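PDB 3ALJ: 2-methyl-3-hydroxypyridine-5-carboxylic acid oxygenase from Mesorhizobium loti, which probably catalyses the FAD-dependent, ring-opening oxygenation of 2-methyl-3-hydroxypyridine-5-carboxylic acid. Local coordinates for residues Val62-Leu66 with Met305-Phe309; Asp201-Phe205 with Met248-Leu252; Arg172-Gly178 with Tyr267-Thr273. One frame throughout, in Å; residues are numbered along the deposited sequence.

Contact 1: Val62-Leu66 with Met305-Phe309; sequences VLEGL and MVNAF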
ATOM      1  N   VAL A  62     -10.558   2.359  -7.520  1.00  8.26           N
ATOM      2  CA  VAL A  62      -9.520   2.959  -8.343  1.00  8.21           C
ATOM      3  C   VAL A  62      -9.153   2.021  -9.470  1.00  7.64           C
ATOM      4  O   VAL A  62      -9.043   2.452 -10.640  1.00  9.19           O
ATOM      5  CB  VAL A  62      -8.271   3.289  -7.507  1.00  8.04           C
ATOM      6  CG1 VAL A  62      -7.119   3.779  -8.436  1.00  9.71           C
ATOM      7  CG2 VAL A  62      -8.560   4.387  -6.475  1.00  8.22           C
ATOM      8  N   LEU A  63      -8.917   0.727  -9.169  1.00  8.30           N
ATOM      9  CA  LEU A  63      -8.535  -0.190 -10.243  1.00  9.03           C
ATOM     10  C   LEU A  63      -9.567  -0.255 -11.352  1.00  9.65           C
ATOM     11  O   LEU A  63      -9.252  -0.333 -12.548  1.00  8.86           O
ATOM     12  CB  LEU A  63      -8.288  -1.644  -9.693  1.00  8.97           C
ATOM     13  CG  LEU A  63      -7.006  -1.718  -8.843  1.00  9.10           C
ATOM     14  CD1 LEU A  63      -7.042  -3.008  -8.072  1.00 10.18           C
ATOM     15  CD2 LEU A  63      -5.773  -1.723  -9.770  1.00 11.19           C
ATOM     16  N   GLU A  64     -10.859  -0.245 -10.960  1.00  8.80           N
ATOM     17  CA  GLU A  64     -11.929  -0.143 -11.991  1.00  8.61           C
ATOM     18  C   GLU A  64     -11.782   1.073 -12.843  1.00  7.75           C
ATOM     19  O   GLU A  64     -11.938   0.999 -14.065  1.00  9.45           O
ATOM     20  CB  GLU A  64     -13.265  -0.153 -11.198  1.00  9.36           C
ATOM     21  CG  GLU A  64     -14.459  -0.236 -12.148  1.00 12.87           C
ATOM     22  CD  GLU A  64     -15.865  -0.278 -11.380  1.00 13.19           C
ATOM     23  OE1 GLU A  64     -16.820   0.058 -12.113  1.00 16.83           O
ATOM     24  OE2 GLU A  64     -15.877  -0.607 -10.181  1.00 14.68           O
ATOM     25  N   GLY A  65     -11.591   2.235 -12.194  1.00  7.83           N
ATOM     26  CA  GLY A  65     -11.387   3.535 -12.913  1.00  8.19           C
ATOM     27  C   GLY A  65     -10.129   3.469 -13.793  1.00  9.59           C
ATOM     28  O   GLY A  65     -10.085   4.217 -14.764  1.00 12.15           O
ATOM     29  N   LEU A  66      -9.164   2.618 -13.487  1.00  9.01           N
ATOM     30  CA  LEU A  66      -7.945   2.538 -14.305  1.00  9.34           C
ATOM     31  C   LEU A  66      -8.077   1.448 -15.341  1.00 10.49           C
ATOM     32  O   LEU A  66      -7.134   1.249 -16.089  1.00 11.13           O
ATOM     33  CB  LEU A  66      -6.773   2.138 -13.381  1.00  9.91           C
ATOM     34  CG  LEU A  66      -6.421   3.078 -12.246  1.00 10.61           C
ATOM     35  CD1 LEU A  66      -5.145   2.379 -11.612  1.00  9.93           C
ATOM     36  CD2 LEU A  66      -6.030   4.478 -12.831  1.00  9.63           C
ATOM     37  N   MET A 305      -3.408   5.302  -3.924  1.00  7.16           N
ATOM     38  CA  MET A 305      -4.102   5.102  -5.189  1.00  8.02           C
ATOM     39  C   MET A 305      -5.305   6.027  -5.291  1.00  7.35           C
ATOM     40  O   MET A 305      -5.523   6.612  -6.387  1.00  7.66           O
ATOM     41  CB  MET A 305      -4.500   3.629  -5.281  1.00  7.45           C
ATOM     42  CG  MET A 305      -3.252   2.770  -5.512  1.00  8.95           C
ATOM     43  SD  MET A 305      -3.686   0.959  -5.515  1.00 10.62           S
ATOM     44  CE  MET A 305      -4.534   0.851  -7.125  1.00 12.25           C
ATOM     45  N   VAL A 306      -6.118   6.132  -4.257  1.00  7.24           N
ATOM     46  CA  VAL A 306      -7.264   7.148  -4.260  1.00  7.82           C
ATOM     47  C   VAL A 306      -6.712   8.531  -4.546  1.00  8.69           C
ATOM     48  O   VAL A 306      -7.289   9.245  -5.343  1.00  9.35           O
ATOM     49  CB  VAL A 306      -8.031   7.097  -2.948  1.00  7.61           C
ATOM     50  CG1 VAL A 306      -8.956   8.320  -2.779  1.00  8.77           C
ATOM     51  CG2 VAL A 306      -8.930   5.811  -2.954  1.00  8.91           C
ATOM     52  N   ASN A 307      -5.632   8.927  -3.882  1.00  7.67           N
ATOM     53  CA  ASN A 307      -5.093  10.308  -4.107  1.00  7.70           C
ATOM     54  C   ASN A 307      -4.528  10.493  -5.469  1.00  8.64           C
ATOM     55  O   ASN A 307      -4.819  11.542  -6.075  1.00  8.44           O
ATOM     56  CB  ASN A 307      -4.104  10.627  -2.983  1.00  8.66           C
ATOM     57  CG  ASN A 307      -4.726  10.662  -1.608  1.00  9.14           C
ATOM     58  OD1 ASN A 307      -3.992  10.520  -0.546  1.00 12.85           O
ATOM     59  ND2 ASN A 307      -5.950  10.827  -1.555  1.00  6.96           N
ATOM     60  N   ALA A 308      -3.886   9.476  -6.030  1.00  7.55           N
ATOM     61  CA  ALA A 308      -3.365   9.632  -7.368  1.00  8.11           C
ATOM     62  C   ALA A 308      -4.499   9.721  -8.371  1.00  9.54           C
ATOM     63  O   ALA A 308      -4.504  10.530  -9.344  1.00  9.88           O
ATOM     64  CB  ALA A 308      -2.442   8.485  -7.677  1.00 11.16           C
ATOM     65  N   PHE A 309      -5.546   8.877  -8.194  1.00  8.83           N
ATOM     66  CA  PHE A 309      -6.632   8.961  -9.144  1.00  8.20           C
ATOM     67  C   PHE A 309      -7.389  10.237  -8.991  1.00  9.47           C
ATOM     68  O   PHE A 309      -7.788  10.830 -10.035  1.00 11.18           O
ATOM     69  CB  PHE A 309      -7.601   7.724  -8.859  1.00  9.55           C
ATOM     70  CG  PHE A 309      -8.666   7.549  -9.927  1.00  7.68           C
ATOM     71  CD1 PHE A 309      -8.364   6.852 -11.091  1.00 12.04           C
ATOM     72  CD2 PHE A 309      -9.909   8.180  -9.740  1.00 10.64           C
ATOM     73  CE1 PHE A 309      -9.334   6.731 -12.087  1.00 14.50           C
ATOM     74  CE2 PHE A 309     -10.922   8.057 -10.728  1.00 11.70           C
ATOM     75  CZ  PHE A 309     -10.624   7.385 -11.880  1.00 13.99           C
TER
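V62 and M305, V306 and F309 form the middle of this buried, mainly apolar contact; no hydrogen bond crosses it. The two methyls of V62 divide the work. CG2 lies against the backbone and side chain of V306, 3.7 Å from V306 N and 3.8 Å from V306 CG2. CG1 stands anti to its own backbone N (chi1 174°) and meets F309 CB at 4.0 Å and M305 CB at 4.1 Å. An alanine here is likely to open a gap beside M305, V306 and F309, since both methyls that fill it would be gone. M305 bends at its last torsion (chi3 73°), and its CE touches L63 CD2 at 3.9 Å. The contact joins helix 57-65, near its C-terminal end, to helix 300-314 within the FAD binding domain. T25 of helix 21-32 touches both V62 and M305. The F309 ring makes the remaining contacts, at its edge. L66 CD2 lies 3.8 Å from F309 CD1, at the edge of the ring and in its plane. G65 O also lies at this edge, 3.7 Å from F309 CE1. The ring passes close to G65, where a CB would run into F309 CZ. G65 O is hydrogen-bonded to Q32 NE2.

Contact 2: Asp201-Phe205 with Met248-Leu252; sequences DMWNF and MFPFL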
ATOM      1  N   ASP A 201      -5.804 -13.049  12.008  1.00  7.45           N
ATOM      2  CA  ASP A 201      -4.783 -12.215  12.687  1.00  5.75           C
ATOM      3  C   ASP A 201      -4.541 -12.828  14.042  1.00  6.70           C
ATOM      4  O   ASP A 201      -5.407 -12.746  14.929  1.00  7.75           O
ATOM      5  CB  ASP A 201      -5.307 -10.764  12.786  1.00  7.01           C
ATOM      6  CG  ASP A 201      -4.220  -9.852  13.224  1.00  8.93           C
ATOM      7  OD1 ASP A 201      -3.047 -10.314  13.362  1.00  9.48           O
ATOM      8  OD2 ASP A 201      -4.469  -8.645  13.424  1.00  8.76           O
ATOM      9  N   MET A 202      -3.409 -13.538  14.148  1.00  7.21           N
ATOM     10  CA  MET A 202      -3.148 -14.399  15.305  1.00  8.25           C
ATOM     11  C   MET A 202      -2.222 -13.701  16.282  1.00  7.81           C
ATOM     12  O   MET A 202      -0.987 -13.637  16.126  1.00  8.82           O
ATOM     13  CB  MET A 202      -2.464 -15.700  14.851  1.00  7.96           C
ATOM     14  CG  MET A 202      -3.242 -16.420  13.745  1.00  8.11           C
ATOM     15  SD  MET A 202      -2.191 -17.674  13.010  1.00 10.13           S
ATOM     16  CE  MET A 202      -3.380 -18.698  12.073  1.00 10.15           C
ATOM     17  N   TRP A 203      -2.833 -13.074  17.308  1.00  6.88           N
ATOM     18  CA  TRP A 203      -2.057 -12.291  18.307  1.00  6.74           C
ATOM     19  C   TRP A 203      -1.691 -13.130  19.532  1.00  7.99           C
ATOM     20  O   TRP A 203      -2.467 -14.039  19.996  1.00  8.02           O
ATOM     21  CB  TRP A 203      -2.961 -11.205  18.870  1.00  7.77           C
ATOM     22  CG  TRP A 203      -3.161 -10.027  17.886  1.00  6.78           C
ATOM     23  CD1 TRP A 203      -4.029  -9.950  16.830  1.00  7.66           C
ATOM     24  CD2 TRP A 203      -2.501  -8.775  17.969  1.00  7.97           C
ATOM     25  NE1 TRP A 203      -3.919  -8.671  16.285  1.00 10.00           N
ATOM     26  CE2 TRP A 203      -2.981  -7.939  16.964  1.00  9.94           C
ATOM     27  CE3 TRP A 203      -1.483  -8.271  18.803  1.00 10.05           C
ATOM     28  CZ2 TRP A 203      -2.500  -6.632  16.751  1.00 12.94           C
ATOM     29  CZ3 TRP A 203      -1.017  -6.966  18.613  1.00 10.73           C
ATOM     30  CH2 TRP A 203      -1.507  -6.170  17.617  1.00 10.43           C
ATOM     31  N   ASN A 204      -0.550 -12.778  20.139  1.00  8.22           N
ATOM     32  CA  ASN A 204      -0.199 -13.278  21.471  1.00  9.04           C
ATOM     33  C   ASN A 204       0.608 -12.221  22.162  1.00  9.97           C
ATOM     34  O   ASN A 204       1.453 -11.600  21.523  1.00 10.75           O
ATOM     35  CB  ASN A 204       0.708 -14.528  21.389  1.00  8.74           C
ATOM     36  CG  ASN A 204       0.063 -15.676  20.698  1.00  7.68           C
ATOM     37  OD1 ASN A 204      -0.642 -16.540  21.337  1.00 10.18           O
ATOM     38  ND2 ASN A 204       0.268 -15.852  19.406  1.00 10.18           N
ATOM     39  N   PHE A 205       0.348 -12.076  23.462  1.00 10.60           N
ATOM     40  CA  PHE A 205       1.271 -11.358  24.368  1.00 10.43           C
ATOM     41  C   PHE A 205       1.961 -12.304  25.311  1.00 10.34           C
ATOM     42  O   PHE A 205       2.974 -11.864  25.878  1.00 12.56           O
ATOM     43  CB  PHE A 205       0.483 -10.285  25.109  1.00 10.12           C
ATOM     44  CG  PHE A 205      -0.180  -9.280  24.214  1.00 11.64           C
ATOM     45  CD1 PHE A 205       0.574  -8.490  23.357  1.00 18.76           C
ATOM     46  CD2 PHE A 205      -1.528  -9.158  24.145  1.00 13.93           C
ATOM     47  CE1 PHE A 205      -0.123  -7.538  22.469  1.00 17.65           C
ATOM     48  CE2 PHE A 205      -2.171  -8.233  23.331  1.00 17.14           C
ATOM     49  CZ  PHE A 205      -1.460  -7.426  22.520  1.00 17.69           C
ATOM     50  N   MET A 248       4.896 -21.024  18.960  1.00 13.10           N
ATOM     51  CA  MET A 248       3.687 -20.260  19.298  1.00 12.11           C
ATOM     52  C   MET A 248       2.635 -20.353  18.218  1.00 11.66           C
ATOM     53  O   MET A 248       1.528 -20.032  18.537  1.00 12.64           O
ATOM     54  CB  MET A 248       4.042 -18.777  19.726  1.00 17.82           C
ATOM     55  CG  MET A 248       4.464 -18.597  21.425  1.00 14.00           C
ATOM     56  SD  MET A 248       4.989 -16.982  21.495  1.00 22.34           S
ATOM     57  CE  MET A 248       3.293 -16.334  21.577  1.00 16.83           C
ATOM     58  N   PHE A 249       2.920 -20.954  17.080  1.00 10.91           N
ATOM     59  CA  PHE A 249       1.927 -21.146  16.012  1.00 10.69           C
ATOM     60  C   PHE A 249       2.081 -22.531  15.427  1.00 11.28           C
ATOM     61  O   PHE A 249       2.316 -22.716  14.221  1.00 12.55           O
ATOM     62  CB  PHE A 249       2.107 -20.093  14.916  1.00 10.19           C
ATOM     63  CG  PHE A 249       2.108 -18.666  15.483  1.00  9.09           C
ATOM     64  CD1 PHE A 249       3.276 -18.094  16.011  1.00 10.65           C
ATOM     65  CD2 PHE A 249       0.926 -17.835  15.506  1.00  9.03           C
ATOM     66  CE1 PHE A 249       3.308 -16.834  16.564  1.00 10.32           C
ATOM     67  CE2 PHE A 249       0.943 -16.519  16.046  1.00  8.61           C
ATOM     68  CZ  PHE A 249       2.122 -16.001  16.603  1.00  9.46           C
ATOM     69  N   PRO A 250       1.844 -23.521  16.316  1.00 12.84           N
ATOM     70  CA  PRO A 250       2.190 -24.875  15.832  1.00 13.06           C
ATOM     71  C   PRO A 250       1.310 -25.370  14.746  1.00 13.28           C
ATOM     72  O   PRO A 250       1.716 -26.155  13.904  1.00 15.47           O
ATOM     73  CB  PRO A 250       2.084 -25.714  17.150  1.00 13.06           C
ATOM     74  CG  PRO A 250       1.060 -24.951  17.979  1.00 13.58           C
ATOM     75  CD  PRO A 250       1.546 -23.454  17.780  1.00 11.35           C
ATOM     76  N   PHE A 251       0.081 -24.864  14.661  1.00 11.25           N
ATOM     77  CA  PHE A 251      -0.885 -25.197  13.651  1.00 11.36           C
ATOM     78  C   PHE A 251      -0.486 -24.686  12.226  1.00 10.95           C
ATOM     79  O   PHE A 251      -1.111 -25.074  11.205  1.00 14.53           O
ATOM     80  CB  PHE A 251      -2.254 -24.689  14.065  1.00 11.21           C
ATOM     81  CG  PHE A 251      -2.168 -23.347  14.684  1.00 12.55           C
ATOM     82  CD1 PHE A 251      -2.167 -23.241  16.078  1.00 11.81           C
ATOM     83  CD2 PHE A 251      -2.013 -22.187  13.910  1.00  9.92           C
ATOM     84  CE1 PHE A 251      -1.943 -21.986  16.714  1.00 13.77           C
ATOM     85  CE2 PHE A 251      -1.813 -20.947  14.526  1.00 13.41           C
ATOM     86  CZ  PHE A 251      -1.762 -20.815  15.893  1.00 13.23           C
ATOM     87  N   LEU A 252       0.512 -23.768  12.195  1.00 11.48           N
ATOM     88  CA  LEU A 252       1.062 -23.344  10.865  1.00 10.34           C
ATOM     89  C   LEU A 252       2.413 -23.959  10.528  1.00 12.62           C
ATOM     90  O   LEU A 252       3.036 -23.531   9.562  1.00 11.73           O
ATOM     91  CB  LEU A 252       1.220 -21.749  10.887  1.00 11.77           C
ATOM     92  CG  LEU A 252      -0.084 -20.952  10.956  1.00 12.42           C
ATOM     93  CD1 LEU A 252       0.252 -19.441  10.762  1.00 13.08           C
ATOM     94  CD2 LEU A 252      -0.917 -21.408   9.796  1.00 11.88           C
TER
HETATM   95  O   HOH W   1      -0.899 -18.184  18.240  1.00 11.62           O
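A Met-aromatic cluster joins strand 199-203 to the turn between helices 242-248 and 253-260. M202 meets F249, F251 and L252 here. Its side chain leaves the strand extended beyond CG (chi3 165°), which carries the sulfur past F249 to the far residues. M202 SD sits at the edge of the F251 ring, 3.6 Å from F251 CE2 and 80° off the ring normal. It also meets L252 CD1 at 3.8 Å, the two side chains reaching tip to tip. Nearer the backbone, M202 CB packs on F249 CE2 at 3.7 Å. M202 O lies in the plane of the F249 ring, at its edge. The turn packs against the mixed sheet where strand 199-203 runs between 82-86 and 211-216. F249 and L252 also touch strand 211-216, and W85 of strand 82-86 meets F251 edge to face. N204 adds the polar part. Its amide plane stands 80° from the F249 ring, with N204 ND2 3.4 Å from F249 CZ. A water accepts from N204 ND2 at 2.9 Å and is placed to donate to M248 O at 3.1 Å. N204 OD1 has a weak hydrogen bond to H87 ND1.

Contact 3: Arg172-Gly178 with Tyr267-Thr273; sequences RWVSKDG and YDKYETT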
ATOM      1  N   ARG A 172       8.953  12.971   9.801  1.00 12.49           N
ATOM      2  CA  ARG A 172       9.208  11.622   9.248  1.00 10.98           C
ATOM      3  C   ARG A 172       9.666  10.808  10.420  1.00 14.30           C
ATOM      4  O   ARG A 172      10.449  11.253  11.288  1.00 17.42           O
ATOM      5  CB  ARG A 172      10.177  11.804   8.089  1.00 12.28           C
ATOM      6  CG  ARG A 172      10.577  10.538   7.343  1.00 14.57           C
ATOM      7  CD  ARG A 172      11.303  10.884   5.998  1.00 13.45           C
ATOM      8  NE  ARG A 172      11.709   9.639   5.533  1.00 17.25           N
ATOM      9  CZ  ARG A 172      12.613   9.492   4.629  1.00 16.38           C
ATOM     10  NH1 ARG A 172      13.216  10.657   4.172  1.00 16.57           N
ATOM     11  NH2 ARG A 172      13.014   8.337   4.226  1.00 20.86           N
ATOM     12  N   TRP A 173       9.205   9.568  10.509  1.00 12.29           N
ATOM     13  CA  TRP A 173       9.560   8.707  11.615  1.00 12.31           C
ATOM     14  C   TRP A 173       9.815   7.317  11.092  1.00 13.47           C
ATOM     15  O   TRP A 173       8.947   6.790  10.390  1.00 11.49           O
ATOM     16  CB  TRP A 173       8.426   8.649  12.634  1.00 13.80           C
ATOM     17  CG  TRP A 173       8.757   7.753  13.815  1.00 14.16           C
ATOM     18  CD1 TRP A 173       9.804   7.943  14.715  1.00 24.40           C
ATOM     19  CD2 TRP A 173       8.120   6.572  14.157  1.00 15.85           C
ATOM     20  NE1 TRP A 173       9.833   6.913  15.592  1.00 21.12           N
ATOM     21  CE2 TRP A 173       8.803   6.048  15.315  1.00 19.10           C
ATOM     22  CE3 TRP A 173       7.030   5.867  13.633  1.00 17.03           C
ATOM     23  CZ2 TRP A 173       8.354   4.901  15.995  1.00 21.11           C
ATOM     24  CZ3 TRP A 173       6.631   4.657  14.302  1.00 18.39           C
ATOM     25  CH2 TRP A 173       7.343   4.222  15.476  1.00 17.13           C
ATOM     26  N   VAL A 174      10.897   6.684  11.518  1.00 12.11           N
ATOM     27  CA  VAL A 174      11.120   5.268  11.215  1.00 13.53           C
ATOM     28  C   VAL A 174      11.149   4.539  12.505  1.00 12.73           C
ATOM     29  O   VAL A 174      11.949   4.878  13.407  1.00 14.40           O
ATOM     30  CB  VAL A 174      12.459   5.068  10.511  1.00 16.16           C
ATOM     31  CG1 VAL A 174      12.617   3.584  10.097  1.00 19.01           C
ATOM     32  CG2 VAL A 174      12.570   6.025   9.231  1.00 18.34           C
ATOM     33  N   SER A 175      10.326   3.464  12.595  1.00 11.59           N
ATOM     34  CA  SER A 175      10.291   2.652  13.795  0.50 13.75           C
ATOM     35  C   SER A 175      11.531   1.776  13.985  1.00 12.67           C
ATOM     36  O   SER A 175      12.234   1.449  13.010  1.00 14.32           O
ATOM     37  CB  SER A 175       9.081   1.712  13.725  0.50 12.86           C
ATOM     38  OG  SER A 175       8.832   1.223  15.025  0.50 11.57           O
ATOM     39  N   LYS A 176      11.776   1.422  15.245  1.00 16.13           N
ATOM     40  CA  LYS A 176      12.712   0.290  15.512  1.00 16.80           C
ATOM     41  C   LYS A 176      12.017  -1.038  15.283  1.00 16.01           C
ATOM     42  O   LYS A 176      12.685  -2.027  14.887  1.00 16.02           O
ATOM     43  CB  LYS A 176      13.176   0.340  16.977  1.00 18.49           C
ATOM     44  CG  LYS A 176      14.034   1.593  17.399  1.00 22.51           C
ATOM     45  CD  LYS A 176      15.031   2.083  16.387  1.00 30.11           C
ATOM     46  CE  LYS A 176      16.123   2.986  17.067  1.00 37.29           C
ATOM     47  NZ  LYS A 176      17.351   3.188  16.165  1.00 40.13           N
ATOM     48  N   ASP A 177      10.702  -1.101  15.549  1.00 16.68           N
ATOM     49  CA  ASP A 177      10.009  -2.373  15.285  1.00 14.48           C
ATOM     50  C   ASP A 177       9.483  -2.464  13.849  1.00 13.01           C
ATOM     51  O   ASP A 177       9.497  -1.553  13.032  1.00 14.61           O
ATOM     52  CB  ASP A 177       8.842  -2.522  16.284  1.00 14.68           C
ATOM     53  CG  ASP A 177       9.309  -2.650  17.721  1.00 17.56           C
ATOM     54  OD1 ASP A 177      10.359  -3.293  18.053  1.00 15.79           O
ATOM     55  OD2 ASP A 177       8.547  -2.162  18.592  1.00 25.31           O
ATOM     56  N   GLY A 178       9.277  -3.756  13.508  1.00 15.54           N
ATOM     57  CA  GLY A 178       8.834  -4.093  12.134  1.00 14.24           C
ATOM     58  C   GLY A 178       8.389  -5.561  12.077  1.00 14.55           C
ATOM     59  O   GLY A 178       7.844  -6.104  13.055  1.00 14.01           O
ATOM     60  N   TYR A 267      13.449  -8.133   7.902  1.00 14.63           N
ATOM     61  CA  TYR A 267      12.688  -7.487   9.012  1.00 12.85           C
ATOM     62  C   TYR A 267      12.515  -6.017   8.646  1.00 13.14           C
ATOM     63  O   TYR A 267      13.471  -5.193   8.963  1.00 16.62           O
ATOM     64  CB  TYR A 267      13.428  -7.716  10.332  1.00 13.74           C
ATOM     65  CG  TYR A 267      12.692  -7.229  11.558  1.00 13.66           C
ATOM     66  CD1 TYR A 267      12.972  -5.973  12.124  1.00 15.44           C
ATOM     67  CD2 TYR A 267      11.734  -8.017  12.154  1.00 12.30           C
ATOM     68  CE1 TYR A 267      12.296  -5.495  13.218  1.00 15.51           C
ATOM     69  CE2 TYR A 267      11.035  -7.592  13.264  1.00 12.70           C
ATOM     70  CZ  TYR A 267      11.333  -6.348  13.847  1.00 13.36           C
ATOM     71  OH  TYR A 267      10.695  -5.864  14.967  1.00 14.14           O
ATOM     72  N   ASP A 268      11.435  -5.663   8.009  1.00 13.90           N
ATOM     73  CA  ASP A 268      11.192  -4.278   7.461  1.00 13.92           C
ATOM     74  C   ASP A 268      10.512  -3.452   8.560  1.00 14.93           C
ATOM     75  O   ASP A 268       9.723  -3.941   9.316  1.00 15.07           O
ATOM     76  CB  ASP A 268      10.280  -4.278   6.238  1.00 16.15           C
ATOM     77  CG  ASP A 268      10.931  -4.937   5.019  1.00 19.84           C
ATOM     78  OD1 ASP A 268      12.140  -4.683   4.836  1.00 21.34           O
ATOM     79  OD2 ASP A 268      10.136  -5.603   4.320  1.00 22.24           O
ATOM     80  N   LYS A 269      10.871  -2.195   8.652  1.00 14.64           N
ATOM     81  CA  LYS A 269      10.413  -1.282   9.687  1.00 13.22           C
ATOM     82  C   LYS A 269       9.290  -0.466   9.185  1.00 15.30           C
ATOM     83  O   LYS A 269       9.111  -0.246   7.971  1.00 19.63           O
ATOM     84  CB  LYS A 269      11.545  -0.269  10.072  1.00 15.72           C
ATOM     85  CG  LYS A 269      12.814  -0.907  10.272  1.00 17.81           C
ATOM     86  CD  LYS A 269      12.780  -1.910  11.353  1.00 15.67           C
ATOM     87  CE  LYS A 269      14.268  -2.315  11.621  1.00 24.39           C
ATOM     88  NZ  LYS A 269      14.798  -3.189  10.447  1.00 25.15           N
ATOM     89  N   TYR A 270       8.476  -0.084  10.153  1.00 11.26           N
ATOM     90  CA  TYR A 270       7.419   0.859   9.867  1.00 12.34           C
ATOM     91  C   TYR A 270       7.907   2.276   9.683  1.00 12.69           C
ATOM     92  O   TYR A 270       8.952   2.673  10.211  1.00 12.97           O
ATOM     93  CB  TYR A 270       6.359   0.867  10.994  1.00 13.86           C
ATOM     94  CG  TYR A 270       5.876  -0.522  11.365  1.00 11.61           C
ATOM     95  CD1 TYR A 270       6.171  -1.125  12.552  1.00 11.58           C
ATOM     96  CD2 TYR A 270       5.109  -1.212  10.422  1.00 14.34           C
ATOM     97  CE1 TYR A 270       5.708  -2.397  12.846  1.00 12.43           C
ATOM     98  CE2 TYR A 270       4.609  -2.471  10.671  1.00 13.91           C
ATOM     99  CZ  TYR A 270       4.890  -3.043  11.883  1.00 14.08           C
ATOM    100  OH  TYR A 270       4.365  -4.335  12.192  1.00 17.29           O
ATOM    101  N   GLU A 271       7.200   3.035   8.862  1.00 11.27           N
ATOM    102  CA  GLU A 271       7.699   4.406   8.620  1.00 14.13           C
ATOM    103  C   GLU A 271       6.590   5.292   8.217  1.00 13.66           C
ATOM    104  O   GLU A 271       5.678   4.928   7.436  1.00 14.79           O
ATOM    105  CB  GLU A 271       8.778   4.392   7.570  1.00 14.17           C
ATOM    106  CG  GLU A 271       9.320   5.794   7.203  1.00 15.59           C
ATOM    107  CD  GLU A 271      10.616   5.722   6.304  1.00 18.53           C
ATOM    108  OE1 GLU A 271      11.005   4.601   5.890  1.00 23.23           O
ATOM    109  OE2 GLU A 271      11.139   6.847   6.051  1.00 22.81           O
ATOM    110  N   THR A 272       6.625   6.521   8.742  1.00 10.29           N
ATOM    111  CA  THR A 272       5.566   7.457   8.429  1.00  9.16           C
ATOM    112  C   THR A 272       6.032   8.778   7.999  1.00  8.10           C
ATOM    113  O   THR A 272       7.199   9.194   8.320  1.00  9.71           O
ATOM    114  CB  THR A 272       4.615   7.669   9.685  1.00  8.97           C
ATOM    115  OG1 THR A 272       5.378   8.252  10.777  1.00 10.90           O
ATOM    116  CG2 THR A 272       4.035   6.348  10.191  1.00 12.05           C
ATOM    117  N   THR A 273       5.226   9.493   7.232  1.00  7.29           N
ATOM    118  CA  THR A 273       5.507  10.921   6.773  1.00  9.86           C
ATOM    119  C   THR A 273       4.236  11.702   6.875  1.00 10.66           C
ATOM    120  O   THR A 273       3.138  11.232   6.546  1.00  9.89           O
ATOM    121  CB  THR A 273       6.070  11.039   5.278  1.00 10.99           C
ATOM    122  OG1 THR A 273       5.143  10.363   4.388  1.00 12.56           O
ATOM    123  CG2 THR A 273       7.351  10.255   5.142  1.00 15.42           C
TER
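R172 grips E271 with two nitrogens, and both bonds go to one carboxylate oxygen. NE and NH2 of R172 lie 2.9 and 3.0 Å from E271 OE2. The guanidinium and carboxylate planes are only 9° apart, so the salt bridge is nearly flat. NH2 uses the syn lone pair of the oxygen. NE meets it nearly along the C-O bond. Both side chains are extended, and V174 CG2 packs on E271 CD at 3.5 Å. This would help keep the carboxylate in place beside R172.

Backbone bonds set these side chains on one face. W173 and T272 form a hydrogen-bonded antiparallel pair, and S175 N donates to Y270 O at 2.9 Å. On the other face W173 CB lies 3.6 Å from T272 OG1. After V174 the register slips by two residues. The chain turns a corner at K176, where D177 N bonds weakly to S175 OG. G178 then passes close to the opposite strand: its CA is 3.0 Å from D268 O, and a CB would clash there. Y267 lays one ring face over G178, whose CA makes an off-centre CH-pi contact. Its OH takes a weak hydrogen bond from G178 N and is also bonded to A228 O. Y270 CE1 meets G178 CA at 3.6 Å. L179 and P295 also touch Y270, and the flavin-adenine dinucleotide contacts it. The arrangement is a beta bulge in an antiparallel strand pair, with strand 267-275 at the edge of the mixed sheet and Y270 in the FAD pocket.

Contacts 2 and 3 both reach the same mixed sheet. Strand 267-275 of contact 3 is one of its two outermost strands within the chain, while strand 199-203 of contact 2 lies further in. Their centres are about 23 Å apart, and their nearest atoms about 8 Å. Contact 1 is a helix pair on the opposite side of the chain's centre from both. Its centre lies about 26 Å from that of contact 3 and about 35 Å from that of contact 2. Contacts 1 and 3 approach the cofactor from different parts of the fold. Y270 of contact 3 touches FAD, whereas the M305 side chain of contact 1 stays about 7 Å from it. No two contacts touch.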